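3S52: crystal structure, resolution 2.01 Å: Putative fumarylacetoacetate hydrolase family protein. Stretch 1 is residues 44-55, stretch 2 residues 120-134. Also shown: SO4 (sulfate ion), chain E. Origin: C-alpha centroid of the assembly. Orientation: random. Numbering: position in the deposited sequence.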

# COMPACT_ATOMS: atom_id res chain seq x y z
N PRO A 44 0.53 -6.82 15.69
CA PRO A 44 -0.22 -5.72 15.09
C PRO A 44 -0.67 -6.06 13.69
O PRO A 44 0.09 -6.62 12.89
N VAL A 45 -1.92 -5.72 13.40
CA VAL A 45 -2.49 -5.84 12.06
C VAL A 45 -2.06 -4.63 11.24
O VAL A 45 -2.35 -3.50 11.60
N LEU A 46 -1.34 -4.88 10.15
CA LEU A 46 -0.72 -3.79 9.38
C LEU A 46 -1.29 -3.72 7.97
O LEU A 46 -1.44 -4.75 7.31
N PHE A 47 -1.60 -2.52 7.51
CA PHE A 47 -1.91 -2.32 6.10
C PHE A 47 -1.38 -0.95 5.72
O PHE A 47 -0.90 -0.22 6.58
N ILE A 48 -1.47 -0.60 4.44
CA ILE A 48 -0.80 0.60 3.95
C ILE A 48 -1.72 1.37 3.01
O ILE A 48 -2.49 0.75 2.29
N LYS A 49 -1.64 2.70 3.03
CA LYS A 49 -2.33 3.53 2.06
C LYS A 49 -1.27 4.23 1.20
O LYS A 49 -0.20 4.60 1.70
N PRO A 50 -1.57 4.44 -0.09
CA PRO A 50 -0.55 5.05 -0.95
C PRO A 50 -0.69 6.57 -0.97
O PRO A 50 -1.64 7.10 -0.40
N GLU A 51 0.22 7.25 -1.65
CA GLU A 51 0.16 8.71 -1.73
C GLU A 51 -1.19 9.20 -2.27
O GLU A 51 -1.70 10.24 -1.85
N THR A 52 -1.79 8.45 -3.19
CA THR A 52 -3.08 8.85 -3.75
C THR A 52 -4.24 8.84 -2.74
O THR A 52 -5.32 9.34 -3.04
N ALA A 53 -4.04 8.24 -1.57
CA ALA A 53 -5.08 8.25 -0.54
C ALA A 53 -5.08 9.58 0.22
O ALA A 53 -6.10 10.03 0.74
N LEU A 54 -3.91 10.20 0.29
CA LEU A 54 -3.71 11.37 1.13
C LEU A 54 -4.31 12.65 0.57
O LEU A 54 -4.20 12.92 -0.62
N CYS A 55 -4.93 13.45 1.44
CA CYS A 55 -5.45 14.76 1.07
C CYS A 55 -5.56 15.67 2.29
O CYS A 55 -5.44 15.21 3.44
N PRO A 120 -7.27 -9.18 0.06
CA PRO A 120 -6.55 -7.97 0.49
C PRO A 120 -7.50 -6.80 0.70
O PRO A 120 -8.59 -6.77 0.13
N TRP A 121 -7.11 -5.84 1.53
CA TRP A 121 -8.03 -4.79 1.93
C TRP A 121 -7.95 -3.52 1.08
O TRP A 121 -8.74 -2.60 1.28
N GLU A 122 -6.99 -3.46 0.16
CA GLU A 122 -6.67 -2.21 -0.55
C GLU A 122 -7.86 -1.48 -1.16
O GLU A 122 -7.95 -0.25 -1.10
N LYS A 123 -8.77 -2.22 -1.78
CA LYS A 123 -9.91 -1.55 -2.39
C LYS A 123 -10.76 -0.84 -1.34
O LYS A 123 -11.37 0.18 -1.63
N ALA A 124 -10.83 -1.42 -0.14
CA ALA A 124 -11.60 -0.81 0.96
C ALA A 124 -10.86 0.26 1.75
O ALA A 124 -11.49 1.12 2.39
N LYS A 125 -9.55 0.11 1.85
CA LYS A 125 -8.73 1.04 2.64
C LYS A 125 -7.82 2.03 1.91
O LYS A 125 -7.36 3.02 2.50
N ALA A 126 -7.49 1.71 0.66
CA ALA A 126 -6.47 2.44 -0.09
C ALA A 126 -6.98 3.36 -1.20
O ALA A 126 -6.18 3.96 -1.92
N PHE A 127 -8.30 3.44 -1.35
CA PHE A 127 -8.89 4.14 -2.48
C PHE A 127 -8.55 5.64 -2.43
O PHE A 127 -8.15 6.16 -1.39
N ASP A 128 -8.68 6.31 -3.57
CA ASP A 128 -8.31 7.73 -3.65
C ASP A 128 -9.00 8.53 -2.56
O ASP A 128 -10.20 8.38 -2.35
N GLY A 129 -8.23 9.36 -1.88
CA GLY A 129 -8.78 10.24 -0.86
C GLY A 129 -9.19 9.55 0.42
O GLY A 129 -9.89 10.15 1.24
N SER A 130 -8.73 8.32 0.65
CA SER A 130 -9.18 7.59 1.85
C SER A 130 -8.42 7.99 3.12
O SER A 130 -8.57 7.37 4.18
N CYS A 131 -7.55 8.99 3.01
CA CYS A 131 -6.78 9.43 4.17
C CYS A 131 -6.64 10.95 4.22
O CYS A 131 -5.55 11.50 4.01
N PRO A 132 -7.74 11.65 4.50
CA PRO A 132 -7.74 13.07 4.84
C PRO A 132 -6.93 13.27 6.11
O PRO A 132 -7.18 12.57 7.10
N ILE A 133 -6.00 14.22 6.09
CA ILE A 133 -5.11 14.41 7.23
C ILE A 133 -4.85 15.90 7.50
O ILE A 133 -4.88 16.72 6.57
N SER A 134 -4.63 16.21 8.77
CA SER A 134 -4.32 17.57 9.23
C SER A 134 -2.86 17.94 8.97
O SER A 134 -2.06 17.13 8.50

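Two segments far apart in sequence pack together, burying 802 Å² between them. Val45, Phe47, Trp121 and Lys125 point toward the other stretch; Leu46 and Phe127 point away.

Aromatic and apolar contacts come first. Val45 is in the t rotamer, and its CG1 lies 4.3 Å from Trp121 CH2. Phe47 is p and Trp121 is m. Their rings meet obliquely, with planes at 49° and the Phe47 ring centroid 5.8 Å from that of the Trp121 six-membered ring; the closest atoms are Phe47 CD1 and Trp121 CZ3, 4.1 Å apart. Lys125 has chi1 and chi2 both m. Its aliphatic part packs against Phe47, with Lys125 CD 3.6 Å from Phe47 CE2. Farther along, Pro50 CD sits 3.7 Å from Ala126 CB.

The short parallel strand pairing sorts the next side chains. Leu54 (m, t) and Cys131 (t) share one face of the sheet, and Leu54 CD2 reaches Cys131 SG at 3.9 Å. Leu54 CD2 is also 3.8 Å from CG2 of Ile133, which is t at chi1 and chi2. Cys55 (p) and Pro132 lie on the other face, where Cys55 SG is 4.1 Å from Pro132 CB. Just before the strand, the small Ala53 CB lies 4.2 Å from Cys131 CB.

The main polar side chain is Lys49. Its CB points sideways, but an m, t, t, m chain brings the amine to the other stretch. Lys49 NZ donates hydrogen bonds to Lys125 O at 2.7 Å and to Ser130 O at 3.1 Å. These carbonyls give the buried charge polar partners. On the way, Lys49 CD packs against Cys131 CB at 3.5 Å. Ser130 is p; its OG lies 3.3 Å from Ala53 CB.

Four backbone hydrogen bonds join residues 52-55 to 129-133. Gly129 N donates to Thr52 O (3.1 Å), Cys131 N to Ala53 O (2.9 Å), Cys55 N to Cys131 O (3.3 Å) and Ile133 N to Cys55 O (2.9 Å). Gly129 occupies the type II turn from Phe127 to Ser130 with positive phi, which favours glycine.

One water bridges the stretches. It accepts from OG1 of Thr52 (p) at 2.5 Å and donates to Ala126 O at 2.8 Å and to OD1 of Asp128 (m) at 2.9 Å. Thr52 CB also lies 3.6 Å from Asp128 OD1.

A sulfate, probably from the crystallisation liquor, accepts a hydrogen bond from Lys125 NZ at its O2 (3.1 Å). Sulfate O4 is 3.7 Å from Trp121 CH2.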

# COMPACT_ATOMS: atom_id res chain seq x y z
CB PRO A 44 0.79 -4.58 15.06
CG PRO A 44 1.68 -4.86 16.25
CD PRO A 44 1.71 -6.34 16.45
CB VAL A 45 -4.01 -5.89 12.16
CG1 VAL A 45 -4.62 -5.91 10.78
CG2 VAL A 45 -4.42 -7.11 12.98
CB LEU A 46 0.79 -4.00 9.29
CG LEU A 46 1.55 -3.94 10.62
CD1 LEU A 46 3.04 -3.82 10.36
CD2 LEU A 46 1.08 -2.72 11.42
CB PHE A 47 -3.41 -2.45 5.83
CG PHE A 47 -4.25 -1.44 6.58
CD1 PHE A 47 -4.68 -1.70 7.88
CD2 PHE A 47 -4.64 -0.25 5.98
CE1 PHE A 47 -5.46 -0.78 8.57
CE2 PHE A 47 -5.41 0.68 6.66
CZ PHE A 47 -5.82 0.42 7.95
CB ILE A 48 0.51 0.23 3.19
CG1 ILE A 48 1.49 -0.47 4.13
CG2 ILE A 48 1.16 1.49 2.55
CD1 ILE A 48 2.82 -0.90 3.46
CB LYS A 49 -3.19 4.59 2.73
CG LYS A 49 -4.22 4.09 3.74
CD LYS A 49 -5.06 5.29 4.23
CE LYS A 49 -6.07 4.93 5.31
NZ LYS A 49 -7.41 4.52 4.75
CB PRO A 50 -0.90 4.49 -2.33
CG PRO A 50 -2.42 4.37 -2.27
CD PRO A 50 -2.74 3.97 -0.85
CB GLU A 51 1.32 9.22 -2.60
CG GLU A 51 1.14 10.65 -3.10
CD GLU A 51 0.30 10.72 -4.36
OE1 GLU A 51 0.51 9.89 -5.28
OE2 GLU A 51 -0.58 11.60 -4.43
CB THR A 52 -3.46 7.98 -4.96
OG1 THR A 52 -3.16 6.61 -4.68
CG2 THR A 52 -2.67 8.44 -6.19
CB ALA A 53 -4.86 7.09 0.43
CB LEU A 54 -2.21 11.58 1.38
CG LEU A 54 -1.60 10.64 2.42
CD1 LEU A 54 -0.09 10.50 2.21
CD2 LEU A 54 -1.92 11.12 3.83
CB CYS A 55 -6.80 14.64 0.34
SG CYS A 55 -8.05 13.71 1.23
CB PRO A 120 -5.58 -7.71 -0.66
CG PRO A 120 -6.16 -8.41 -1.82
CD PRO A 120 -6.83 -9.63 -1.27
CB TRP A 121 -7.78 -4.41 3.39
CG TRP A 121 -8.16 -5.42 4.42
CD1 TRP A 121 -8.58 -6.71 4.22
CD2 TRP A 121 -8.16 -5.20 5.83
NE1 TRP A 121 -8.84 -7.31 5.44
CE2 TRP A 121 -8.58 -6.40 6.44
CE3 TRP A 121 -7.81 -4.11 6.65
CZ2 TRP A 121 -8.68 -6.54 7.83
CZ3 TRP A 121 -7.91 -4.24 8.02
CH2 TRP A 121 -8.33 -5.45 8.60
CB GLU A 122 -5.62 -2.44 -1.65
CG GLU A 122 -4.17 -2.41 -1.14
CD GLU A 122 -3.70 -3.75 -0.59
OE1 GLU A 122 -4.57 -4.60 -0.25
OE2 GLU A 122 -2.47 -3.96 -0.52
CB LYS A 123 -10.78 -2.52 -3.22
CG LYS A 123 -10.14 -3.02 -4.51
CD LYS A 123 -11.15 -3.76 -5.42
CE LYS A 123 -11.16 -5.25 -5.18
NZ LYS A 123 -12.01 -5.95 -6.19
CB ALA A 124 -12.12 -1.88 1.91
CB LYS A 125 -7.87 0.21 3.60
CG LYS A 125 -8.68 -0.53 4.65
CD LYS A 125 -8.94 0.42 5.81
CE LYS A 125 -9.46 -0.29 7.04
NZ LYS A 125 -9.69 0.74 8.11
CB ALA A 126 -5.41 1.49 -0.64
CB PHE A 127 -10.42 3.94 -2.50
CG PHE A 127 -11.11 4.43 -1.26
CD1 PHE A 127 -11.58 5.74 -1.18
CD2 PHE A 127 -11.28 3.59 -0.16
CE1 PHE A 127 -12.21 6.20 -0.01
CE2 PHE A 127 -11.90 4.04 1.00
CZ PHE A 127 -12.36 5.34 1.08
CB ASP A 128 -8.73 8.34 -5.00
CG ASP A 128 -7.86 7.86 -6.15
OD1 ASP A 128 -6.86 7.15 -5.89
OD2 ASP A 128 -8.19 8.22 -7.30
CB SER A 130 -9.03 6.09 1.67
OG SER A 130 -7.67 5.76 1.57
CB CYS A 131 -5.42 8.74 4.22
SG CYS A 131 -4.51 9.02 5.78
CB PRO A 132 -9.21 13.36 5.17
CG PRO A 132 -9.98 12.24 4.59
CD PRO A 132 -9.07 11.05 4.63
CB ILE A 133 -3.78 13.66 7.00
CG1 ILE A 133 -2.89 13.74 8.24
CG2 ILE A 133 -3.06 14.21 5.80
CD1 ILE A 133 -1.84 12.62 8.26
CB SER A 134 -4.58 17.67 10.75
OG SER A 134 -3.61 16.90 11.48
S SO4 E . -9.96 -1.90 11.52
O1 SO4 E . -11.33 -1.37 11.49
O2 SO4 E . -9.15 -1.19 10.54
O3 SO4 E . -9.36 -1.72 12.84
O4 SO4 E . -10.03 -3.33 11.18
O HOH W 1 -5.34 5.46 -4.13